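Local coordinates for protein probable thiamine pyrophosphokinase (Staphylococcus saprophyticus, PDB 3L8M) that probably transfers a pyrophosphate group from ATP to thiamine, giving the cofactor thiamine diphosphate, at residues A[1-9]-A[23-34]; A[86-97]-A[118-128]. All coordinates share one frame; numbering follows the deposited sequence.

Contact 1: A[1-9]-A[23-34]; sequences MKANLLCGN and EHWIGIDRGTLI
The indole of W25 takes N4 CB over one face, a CH-pi contact in which CB lies 3.4 Å from the centroid of the six-membered ring and 10° off its normal. The H24 ring is approached at its edge, where K2 O lies close to the ring plane, 3.3 Å from H24 CD2. The N4 amide and the E23 carboxylate are nearly coplanar. With CG anti to the carbonyl carbon (chi1 -62°), the amide is turned toward E23, and N4 ND2 donates in its own plane to the anti lone pair of E23 OE1 at 2.9 Å. K2, extended along its whole length, brings NZ to the syn side of E23 OE1, 18° out of the carboxylate plane, in a 2.7 Å salt bridge; OE1 is thus gripped by two donors. A water bridges K2 O and H24 N. Beyond this polar end, parallel strands 2-6 and 24-28 share a ladder of backbone bonds, from N4 N to H24 O through to I28 N and L6 O. L6 O also takes a CA-H...O contact from G31 CA at 3.2 Å, as helix 30-37 begins against the strand end.

L5 packs alongside I26 and reaches I28 on the sheet face lined by helix 77-87. On the face of N4, L6 and W25, L6 CD2 packs on I34 CB of helix 30-37 at 3.8 Å. Helix 16-19 covers W25 and touches I34, completing a beta-alpha-beta unit; strand 92-96 flanks strand 2-6 on its far side.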
loop_
_atom_site.group_PDB
_atom_site.type_symbol
_atom_site.label_atom_id
_atom_site.label_comp_id
_atom_site.label_asym_id
_atom_site.label_seq_id
_atom_site.Cartn_x
_atom_site.Cartn_y
_atom_site.Cartn_z
HETATM N N MSE A 1 -11.787 4.644 -5.122
HETATM C CA MSE A 1 -11.315 4.433 -3.727
HETATM C C MSE A 1 -12.472 3.830 -2.942
HETATM O O MSE A 1 -13.585 4.345 -2.988
HETATM C CB MSE A 1 -10.876 5.767 -3.116
HETATM C CG MSE A 1 -10.186 5.635 -1.771
HETATM SE SE MSE A 1 -9.150 7.199 -1.322
HETATM C CE MSE A 1 -10.573 8.332 -0.698
ATOM N N LYS A 2 -12.199 2.738 -2.230
ATOM C CA LYS A 2 -13.214 2.025 -1.464
ATOM C C LYS A 2 -13.115 2.147 0.061
ATOM O O LYS A 2 -12.034 2.016 0.644
ATOM C CB LYS A 2 -13.168 0.546 -1.848
ATOM C CG LYS A 2 -14.194 -0.331 -1.150
ATOM C CD LYS A 2 -13.789 -1.793 -1.297
ATOM C CE LYS A 2 -14.711 -2.734 -0.540
ATOM N NZ LYS A 2 -14.090 -4.081 -0.437
ATOM N N ALA A 3 -14.250 2.382 0.713
ATOM C CA ALA A 3 -14.249 2.486 2.168
ATOM C C ALA A 3 -15.269 1.540 2.809
ATOM O O ALA A 3 -16.392 1.395 2.324
ATOM C CB ALA A 3 -14.527 3.926 2.599
ATOM N N ASN A 4 -14.853 0.884 3.889
ATOM C CA ASN A 4 -15.712 -0.037 4.628
ATOM C C ASN A 4 -16.022 0.605 5.967
ATOM O O ASN A 4 -15.118 1.086 6.643
ATOM C CB ASN A 4 -15.004 -1.364 4.901
ATOM C CG ASN A 4 -14.645 -2.100 3.645
ATOM O OD1 ASN A 4 -15.517 -2.448 2.842
ATOM N ND2 ASN A 4 -13.351 -2.348 3.458
ATOM N N LEU A 5 -17.294 0.616 6.345
ATOM C CA LEU A 5 -17.696 1.183 7.627
ATOM C C LEU A 5 -18.179 0.083 8.550
ATOM O O LEU A 5 -18.898 -0.823 8.127
ATOM C CB LEU A 5 -18.826 2.212 7.457
ATOM C CG LEU A 5 -18.421 3.643 7.080
ATOM C CD1 LEU A 5 -17.806 3.663 5.686
ATOM C CD2 LEU A 5 -19.642 4.560 7.163
ATOM N N LEU A 6 -17.767 0.146 9.808
ATOM C CA LEU A 6 -18.231 -0.825 10.774
ATOM C C LEU A 6 -19.057 -0.076 11.825
ATOM O O LEU A 6 -18.557 0.852 12.458
ATOM C CB LEU A 6 -17.054 -1.543 11.427
ATOM C CG LEU A 6 -17.446 -2.704 12.346
ATOM C CD1 LEU A 6 -18.316 -3.689 11.569
ATOM C CD2 LEU A 6 -16.186 -3.395 12.883
ATOM N N CYS A 7 -20.321 -0.467 11.985
ATOM C CA CYS A 7 -21.217 0.157 12.966
ATOM C C CYS A 7 -21.426 -0.693 14.212
ATOM O O CYS A 7 -22.057 -0.244 15.157
ATOM C CB CYS A 7 -22.599 0.410 12.377
ATOM S SG CYS A 7 -22.632 1.339 10.869
ATOM N N GLY A 8 -20.908 -1.918 14.208
ATOM C CA GLY A 8 -21.083 -2.799 15.348
ATOM C C GLY A 8 -20.754 -4.235 14.982
ATOM O O GLY A 8 -20.226 -4.475 13.898
ATOM N N ASN A 9 -21.079 -5.191 15.857
ATOM C CA ASN A 9 -20.756 -6.594 15.593
ATOM C C ASN A 9 -21.914 -7.559 15.308
ATOM O O ASN A 9 -21.745 -8.778 15.413
ATOM C CB ASN A 9 -19.910 -7.145 16.751
ATOM C CG ASN A 9 -20.676 -7.202 18.060
ATOM O OD1 ASN A 9 -21.590 -6.407 18.297
ATOM N ND2 ASN A 9 -20.296 -8.133 18.927
ATOM N N GLU A 23 -7.825 -3.037 3.729
ATOM C CA GLU A 23 -8.618 -2.023 3.032
ATOM C C GLU A 23 -8.853 -0.819 3.954
ATOM O O GLU A 23 -8.428 -0.826 5.098
ATOM C CB GLU A 23 -9.943 -2.624 2.563
ATOM C CG GLU A 23 -9.750 -3.938 1.834
ATOM C CD GLU A 23 -10.964 -4.375 1.044
ATOM O OE1 GLU A 23 -12.093 -3.985 1.407
ATOM O OE2 GLU A 23 -10.785 -5.129 0.063
ATOM N N HIS A 24 -9.502 0.222 3.454
ATOM C CA HIS A 24 -9.759 1.403 4.278
ATOM C C HIS A 24 -10.993 1.166 5.154
ATOM O O HIS A 24 -12.084 0.895 4.635
ATOM C CB HIS A 24 -9.998 2.624 3.387
ATOM C CG HIS A 24 -8.889 2.907 2.420
ATOM N ND1 HIS A 24 -7.663 3.408 2.813
ATOM C CD2 HIS A 24 -8.820 2.756 1.076
ATOM C CE1 HIS A 24 -6.889 3.552 1.751
ATOM N NE2 HIS A 24 -7.566 3.164 0.683
ATOM N N TRP A 25 -10.822 1.255 6.476
ATOM C CA TRP A 25 -11.936 1.063 7.397
ATOM C C TRP A 25 -12.265 2.304 8.218
ATOM O O TRP A 25 -11.373 2.961 8.756
ATOM C CB TRP A 25 -11.678 -0.105 8.356
ATOM C CG TRP A 25 -11.914 -1.478 7.770
ATOM C CD1 TRP A 25 -10.986 -2.294 7.159
ATOM C CD2 TRP A 25 -13.152 -2.207 7.762
ATOM N NE1 TRP A 25 -11.575 -3.483 6.779
ATOM C CE2 TRP A 25 -12.902 -3.456 7.138
ATOM C CE3 TRP A 25 -14.450 -1.929 8.222
ATOM C CZ2 TRP A 25 -13.903 -4.423 6.964
ATOM C CZ3 TRP A 25 -15.458 -2.903 8.042
ATOM C CH2 TRP A 25 -15.169 -4.128 7.419
ATOM N N ILE A 26 -13.562 2.593 8.316
ATOM C CA ILE A 26 -14.096 3.734 9.058
ATOM C C ILE A 26 -14.908 3.199 10.249
ATOM O O ILE A 26 -15.727 2.291 10.086
ATOM C CB ILE A 26 -15.083 4.566 8.186
ATOM C CG1 ILE A 26 -14.476 4.895 6.818
ATOM C CG2 ILE A 26 -15.509 5.820 8.945
ATOM C CD1 ILE A 26 -13.216 5.721 6.864
ATOM N N GLY A 27 -14.698 3.747 11.438
ATOM C CA GLY A 27 -15.467 3.267 12.578
ATOM C C GLY A 27 -16.648 4.163 12.964
ATOM O O GLY A 27 -16.491 5.380 13.103
ATOM N N ILE A 28 -17.831 3.568 13.123
ATOM C CA ILE A 28 -19.029 4.305 13.522
ATOM C C ILE A 28 -19.452 3.776 14.895
ATOM O O ILE A 28 -19.801 2.598 15.041
ATOM C CB ILE A 28 -20.219 4.100 12.532
ATOM C CG1 ILE A 28 -19.809 4.452 11.100
ATOM C CG2 ILE A 28 -21.392 5.002 12.944
ATOM C CD1 ILE A 28 -19.409 5.920 10.903
ATOM N N ASP A 29 -19.414 4.650 15.897
ATOM C CA ASP A 29 -19.784 4.282 17.262
ATOM C C ASP A 29 -18.994 3.069 17.742
ATOM O O ASP A 29 -17.767 3.113 17.785
ATOM C CB ASP A 29 -21.285 4.010 17.344
ATOM C CG ASP A 29 -22.106 5.157 16.798
ATOM O OD1 ASP A 29 -21.842 6.304 17.213
ATOM O OD2 ASP A 29 -23.003 4.921 15.958
ATOM N N ARG A 30 -19.691 1.994 18.103
ATOM C CA ARG A 30 -19.046 0.771 18.587
ATOM C C ARG A 30 -18.115 0.110 17.557
ATOM O O ARG A 30 -17.202 -0.626 17.926
ATOM C CB ARG A 30 -20.102 -0.244 19.040
ATOM C CG ARG A 30 -20.867 0.150 20.289
ATOM C CD ARG A 30 -21.931 -0.893 20.626
ATOM N NE ARG A 30 -22.645 -0.572 21.861
ATOM C CZ ARG A 30 -23.575 -1.347 22.417
ATOM N NH1 ARG A 30 -23.916 -2.501 21.851
ATOM N NH2 ARG A 30 -24.161 -0.971 23.547
ATOM N N GLY A 31 -18.355 0.355 16.272
ATOM C CA GLY A 31 -17.489 -0.219 15.261
ATOM C C GLY A 31 -16.050 0.206 15.510
ATOM O O GLY A 31 -15.123 -0.580 15.331
ATOM N N THR A 32 -15.860 1.446 15.948
ATOM C CA THR A 32 -14.524 1.974 16.220
ATOM C C THR A 32 -13.682 1.043 17.103
ATOM O O THR A 32 -12.598 0.627 16.711
ATOM C CB THR A 32 -14.603 3.376 16.886
ATOM O OG1 THR A 32 -15.381 4.255 16.062
ATOM C CG2 THR A 32 -13.221 3.969 17.067
ATOM N N LEU A 33 -14.177 0.717 18.292
ATOM C CA LEU A 33 -13.446 -0.169 19.192
ATOM C C LEU A 33 -13.245 -1.585 18.634
ATOM O O LEU A 33 -12.216 -2.207 18.900
ATOM C CB LEU A 33 -14.154 -0.245 20.552
ATOM C CG LEU A 33 -14.194 1.042 21.396
ATOM C CD1 LEU A 33 -12.773 1.571 21.570
ATOM C CD2 LEU A 33 -15.076 2.094 20.728
ATOM N N ILE A 34 -14.213 -2.101 17.869
ATOM C CA ILE A 34 -14.063 -3.444 17.302
ATOM C C ILE A 34 -12.903 -3.434 16.293
ATOM O O ILE A 34 -12.125 -4.389 16.222
ATOM C CB ILE A 34 -15.342 -3.948 16.549
ATOM C CG1 ILE A 34 -16.586 -3.902 17.448
ATOM C CG2 ILE A 34 -15.114 -5.370 16.059
ATOM C CD1 ILE A 34 -16.421 -4.552 18.807
HETATM O O HOH W 1 -10.364 -0.007 0.736
#

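Contact 2: A[86-97]-A[118-128]. With NA (sodium ion), chain C.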
loop_
_atom_site.group_PDB
_atom_site.type_symbol
_atom_site.label_atom_id
_atom_site.label_comp_id
_atom_site.label_asym_id
_atom_site.label_seq_id
_atom_site.Cartn_x
_atom_site.Cartn_y
_atom_site.Cartn_z
ATOM N N VAL A 86 -17.473 10.483 1.605
ATOM C CA VAL A 86 -17.676 11.038 0.271
ATOM C C VAL A 86 -16.839 12.309 0.104
ATOM O O VAL A 86 -16.376 12.609 -0.987
ATOM C CB VAL A 86 -19.191 11.336 -0.002
ATOM C CG1 VAL A 86 -19.356 12.142 -1.287
ATOM C CG2 VAL A 86 -19.956 10.023 -0.156
ATOM N N LYS A 87 -16.633 13.046 1.190
ATOM C CA LYS A 87 -15.831 14.263 1.129
ATOM C C LYS A 87 -14.355 13.970 0.846
ATOM O O LYS A 87 -13.655 14.795 0.253
ATOM C CB LYS A 87 -15.938 15.048 2.441
ATOM C CG LYS A 87 -17.157 15.930 2.547
ATOM C CD LYS A 87 -17.100 16.801 3.798
ATOM C CE LYS A 87 -18.214 17.831 3.786
ATOM N NZ LYS A 87 -18.075 18.708 2.588
ATOM N N ARG A 88 -13.885 12.805 1.285
ATOM C CA ARG A 88 -12.489 12.413 1.085
ATOM C C ARG A 88 -12.266 11.682 -0.246
ATOM O O ARG A 88 -11.166 11.207 -0.530
ATOM C CB ARG A 88 -12.021 11.539 2.260
ATOM C CG ARG A 88 -11.927 12.292 3.603
ATOM C CD ARG A 88 -11.794 11.336 4.796
ATOM N NE ARG A 88 -11.475 12.018 6.050
ATOM C CZ ARG A 88 -12.260 12.907 6.659
ATOM N NH1 ARG A 88 -13.431 13.239 6.134
ATOM N NH2 ARG A 88 -11.879 13.465 7.805
ATOM N N GLY A 89 -13.310 11.581 -1.060
ATOM C CA GLY A 89 -13.157 10.930 -2.352
ATOM C C GLY A 89 -13.461 9.443 -2.425
ATOM O O GLY A 89 -13.153 8.798 -3.424
ATOM N N TYR A 90 -14.056 8.887 -1.378
ATOM C CA TYR A 90 -14.407 7.468 -1.392
ATOM C C TYR A 90 -15.653 7.322 -2.270
ATOM O O TYR A 90 -16.674 7.958 -2.015
ATOM C CB TYR A 90 -14.687 6.987 0.040
ATOM C CG TYR A 90 -13.433 6.802 0.888
ATOM C CD1 TYR A 90 -12.597 5.708 0.694
ATOM C CD2 TYR A 90 -13.090 7.722 1.881
ATOM C CE1 TYR A 90 -11.451 5.526 1.467
ATOM C CE2 TYR A 90 -11.938 7.554 2.658
ATOM C CZ TYR A 90 -11.127 6.449 2.444
ATOM O OH TYR A 90 -9.990 6.273 3.197
ATOM N N ARG A 91 -15.566 6.495 -3.306
ATOM C CA ARG A 91 -16.683 6.315 -4.231
ATOM C C ARG A 91 -17.519 5.060 -3.995
ATOM O O ARG A 91 -18.709 5.037 -4.306
ATOM C CB ARG A 91 -16.172 6.294 -5.669
ATOM C CG ARG A 91 -17.264 6.488 -6.697
ATOM C CD ARG A 91 -17.235 7.894 -7.279
ATOM N NE ARG A 91 -16.204 8.038 -8.305
ATOM C CZ ARG A 91 -16.183 7.346 -9.442
ATOM N NH1 ARG A 91 -17.135 6.460 -9.699
ATOM N NH2 ARG A 91 -15.214 7.543 -10.329
ATOM N N ASN A 92 -16.884 4.011 -3.483
ATOM C CA ASN A 92 -17.574 2.758 -3.202
ATOM C C ASN A 92 -17.564 2.601 -1.697
ATOM O O ASN A 92 -16.498 2.504 -1.098
ATOM C CB ASN A 92 -16.846 1.579 -3.857
ATOM C CG ASN A 92 -16.857 1.657 -5.373
ATOM O OD1 ASN A 92 -17.920 1.675 -6.000
ATOM N ND2 ASN A 92 -15.674 1.708 -5.970
ATOM N N ILE A 93 -18.749 2.591 -1.090
ATOM C CA ILE A 93 -18.870 2.464 0.356
ATOM C C ILE A 93 -19.666 1.232 0.770
ATOM O O ILE A 93 -20.796 1.041 0.329
ATOM C CB ILE A 93 -19.564 3.705 0.977
ATOM C CG1 ILE A 93 -18.977 4.997 0.387
ATOM C CG2 ILE A 93 -19.403 3.686 2.489
ATOM C CD1 ILE A 93 -17.485 5.061 0.412
ATOM N N ASP A 94 -19.066 0.399 1.614
ATOM C CA ASP A 94 -19.723 -0.801 2.122
ATOM C C ASP A 94 -19.951 -0.612 3.612
ATOM O O ASP A 94 -18.993 -0.476 4.380
ATOM C CB ASP A 94 -18.853 -2.046 1.906
ATOM C CG ASP A 94 -18.775 -2.455 0.453
ATOM O OD1 ASP A 94 -19.489 -1.835 -0.362
ATOM O OD2 ASP A 94 -18.014 -3.397 0.133
ATOM N N VAL A 95 -21.217 -0.590 4.017
ATOM C CA VAL A 95 -21.548 -0.426 5.424
ATOM C C VAL A 95 -21.888 -1.790 6.024
ATOM O O VAL A 95 -22.800 -2.485 5.567
ATOM C CB VAL A 95 -22.740 0.553 5.614
ATOM C CG1 VAL A 95 -23.062 0.706 7.098
ATOM C CG2 VAL A 95 -22.392 1.921 5.003
ATOM N N TYR A 96 -21.140 -2.167 7.049
ATOM C CA TYR A 96 -21.338 -3.437 7.730
ATOM C C TYR A 96 -21.792 -3.093 9.129
ATOM O O TYR A 96 -21.506 -1.995 9.615
ATOM C CB TYR A 96 -20.006 -4.192 7.827
ATOM C CG TYR A 96 -19.449 -4.658 6.509
ATOM C CD1 TYR A 96 -19.751 -5.928 6.017
ATOM C CD2 TYR A 96 -18.608 -3.839 5.759
ATOM C CE1 TYR A 96 -19.225 -6.377 4.812
ATOM C CE2 TYR A 96 -18.073 -4.278 4.549
ATOM C CZ TYR A 96 -18.386 -5.552 4.084
ATOM O OH TYR A 96 -17.841 -6.013 2.912
ATOM N N GLY A 97 -22.484 -4.029 9.775
ATOM C CA GLY A 97 -22.929 -3.815 11.141
ATOM C C GLY A 97 -24.184 -2.992 11.349
ATOM O O GLY A 97 -24.539 -2.707 12.494
ATOM N N TYR A 118 -26.773 11.909 -3.275
ATOM C CA TYR A 118 -25.890 10.856 -3.775
ATOM C C TYR A 118 -26.272 10.338 -5.155
ATOM O O TYR A 118 -25.445 9.754 -5.857
ATOM C CB TYR A 118 -25.851 9.678 -2.795
ATOM C CG TYR A 118 -25.397 10.058 -1.404
ATOM C CD1 TYR A 118 -24.269 10.858 -1.210
ATOM C CD2 TYR A 118 -26.103 9.634 -0.280
ATOM C CE1 TYR A 118 -23.863 11.229 0.066
ATOM C CE2 TYR A 118 -25.702 9.999 1.000
ATOM C CZ TYR A 118 -24.587 10.799 1.168
ATOM O OH TYR A 118 -24.221 11.199 2.435
ATOM N N ALA A 119 -27.523 10.547 -5.542
ATOM C CA ALA A 119 -27.996 10.087 -6.843
ATOM C C ALA A 119 -27.245 10.780 -7.975
ATOM O O ALA A 119 -26.731 10.128 -8.885
ATOM C CB ALA A 119 -29.487 10.343 -6.972
ATOM N N LYS A 120 -27.188 12.107 -7.915
ATOM C CA LYS A 120 -26.499 12.889 -8.934
ATOM C C LYS A 120 -25.021 12.516 -9.004
ATOM O O LYS A 120 -24.465 12.360 -10.092
ATOM C CB LYS A 120 -26.671 14.386 -8.649
ATOM C CG LYS A 120 -27.063 14.697 -7.213
ATOM C CD LYS A 120 -27.704 16.069 -7.099
ATOM C CE LYS A 120 -28.439 16.218 -5.774
ATOM N NZ LYS A 120 -29.248 17.466 -5.700
HETATM N N MSE A 121 -24.392 12.366 -7.842
HETATM C CA MSE A 121 -22.983 11.993 -7.780
HETATM C C MSE A 121 -22.834 10.544 -8.253
HETATM O O MSE A 121 -23.830 9.844 -8.444
HETATM C CB MSE A 121 -22.462 12.170 -6.350
HETATM C CG MSE A 121 -22.578 13.617 -5.856
HETATM SE SE MSE A 121 -22.235 13.893 -3.974
HETATM C CE MSE A 121 -20.424 14.545 -4.067
ATOM N N ASN A 122 -21.603 10.095 -8.462
ATOM C CA ASN A 122 -21.384 8.732 -8.929
ATOM C C ASN A 122 -20.925 7.837 -7.780
ATOM O O ASN A 122 -19.955 7.096 -7.913
ATOM C CB ASN A 122 -20.335 8.721 -10.045
ATOM C CG ASN A 122 -20.500 7.544 -10.989
ATOM O OD1 ASN A 122 -21.485 7.460 -11.727
ATOM N ND2 ASN A 122 -19.538 6.627 -10.968
ATOM N N ILE A 123 -21.644 7.907 -6.662
ATOM C CA ILE A 123 -21.326 7.126 -5.469
ATOM C C ILE A 123 -22.098 5.806 -5.425
ATOM O O ILE A 123 -23.227 5.717 -5.906
ATOM C CB ILE A 123 -21.644 7.945 -4.192
ATOM C CG1 ILE A 123 -21.283 7.148 -2.938
ATOM C CG2 ILE A 123 -23.106 8.324 -4.174
ATOM C CD1 ILE A 123 -19.803 7.097 -2.650
ATOM N N ASN A 124 -21.480 4.784 -4.841
ATOM C CA ASN A 124 -22.090 3.463 -4.729
ATOM C C ASN A 124 -22.098 3.012 -3.269
ATOM O O ASN A 124 -21.089 2.517 -2.770
ATOM C CB ASN A 124 -21.302 2.452 -5.569
ATOM C CG ASN A 124 -21.825 1.037 -5.429
ATOM O OD1 ASN A 124 -21.095 0.069 -5.647
ATOM N ND2 ASN A 124 -23.100 0.908 -5.072
ATOM N N ILE A 125 -23.230 3.189 -2.589
ATOM C CA ILE A 125 -23.364 2.804 -1.188
ATOM C C ILE A 125 -24.135 1.479 -1.040
ATOM O O ILE A 125 -25.229 1.326 -1.580
ATOM C CB ILE A 125 -24.130 3.883 -0.381
ATOM C CG1 ILE A 125 -23.546 5.276 -0.636
ATOM C CG2 ILE A 125 -24.056 3.562 1.104
ATOM C CD1 ILE A 125 -22.214 5.527 0.050
ATOM N N LYS A 126 -23.560 0.520 -0.316
ATOM C CA LYS A 126 -24.224 -0.760 -0.082
ATOM C C LYS A 126 -24.196 -1.143 1.400
ATOM O O LYS A 126 -23.174 -0.974 2.070
ATOM C CB LYS A 126 -23.554 -1.890 -0.857
ATOM C CG LYS A 126 -23.691 -1.857 -2.349
ATOM C CD LYS A 126 -22.965 -3.058 -2.939
ATOM C CE LYS A 126 -22.942 -2.993 -4.459
ATOM N NZ LYS A 126 -22.237 -4.158 -5.068
ATOM N N LEU A 127 -25.323 -1.651 1.901
ATOM C CA LEU A 127 -25.422 -2.113 3.291
ATOM C C LEU A 127 -25.184 -3.604 3.143
ATOM O O LEU A 127 -25.747 -4.235 2.240
ATOM C CB LEU A 127 -26.824 -1.863 3.869
ATOM C CG LEU A 127 -27.344 -0.414 3.824
ATOM C CD1 LEU A 127 -28.795 -0.340 4.330
ATOM C CD2 LEU A 127 -26.431 0.475 4.667
ATOM N N ILE A 128 -24.349 -4.176 4.003
ATOM C CA ILE A 128 -24.045 -5.592 3.890
ATOM C C ILE A 128 -23.974 -6.337 5.209
ATOM O O ILE A 128 -23.425 -5.826 6.167
ATOM C CB ILE A 128 -22.665 -5.812 3.201
ATOM C CG1 ILE A 128 -22.568 -4.991 1.906
ATOM C CG2 ILE A 128 -22.436 -7.302 2.942
ATOM C CD1 ILE A 128 -21.184 -5.081 1.237
HETATM NA NA NA C . -20.381 -0.372 -2.639
HETATM O O HOH W 2 -22.950 -6.331 8.681
#
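I125 runs alongside I93, with I125 CD1 tight against I93 CG1 at 3.3 Å. Farther along this face, L127 CD2 meets V95 CB at 3.8 Å. Helix 77-87 covers I93 and V95 here through I82, while helix 103-113 closes over I125 and L127. Where the strands begin, V86 at the end of helix 77-87 divides its branches: CG2 rests against Y118 CE1, and CG1 meets the terminal methyl of selenomethionine M121 tip to tip. G89, in a Schellman motif, ends that helix.

Between the faces, strands 92-96 and 124-128 run parallel at an axis angle of 21°. Their bonds alternate regularly: I93 N to N124 O, K126 N to I93 O, V95 N to K126 O at 2.8 Å, and I128 N to V95 O. A water joins G97 N to I128 O past the last bond.

The opposite face is mixed. I128 CG1 is anti to the carbonyl carbon (chi1 -49°) and the chain runs on extended, which carries I128 CD1 over one face of the D94 carboxylate, 3.6 Å from D94 CG. I128 CG2 packs on Y96 CE1. N92 OD1 lies against N124 CB, the two amide planes almost perpendicular. A sodium ion sits beside this row, 2.9 Å from D94 OD1 and 3.0 Å from N124 O. K126 extends past the ion to a salt bridge with E133. At the outer edge R91 bends back over N122, R91 NH1 making a weak 3.4 Å bond to N122 O, while its NE forms a salt bridge with E19 of a second subunit.

N124 O therefore serves both ladder and ion, its I93 N donor tilted 26° from the carbonyl plane. Both sodium distances are long for this metal, consistent with a loosely held ion, drawn probably by the negative charge of D94.

How the contacts relate
Contact 1 closes before contact 2 opens along the chain, and their centres lie 13 Å apart in one mixed sheet. The shared seam is the pairing of strand 2-6 with strand 92-96, where L5 N and L5 O probably bond to D94 O and Y96 N, each at 2.8 Å. Four parallel strands thus run in the order 24-28, 2-6, 92-96, 124-128, and helix 77-87 packs on the face of L5, I93 and V95, serving both contacts. Y90 of contact 2 meets the H24 ring of contact 1 edge to face. The aliphatic part of the K2 side chain touches D94 and comes within about 6 Å (nearest atoms) of the sodium ion that D94 binds.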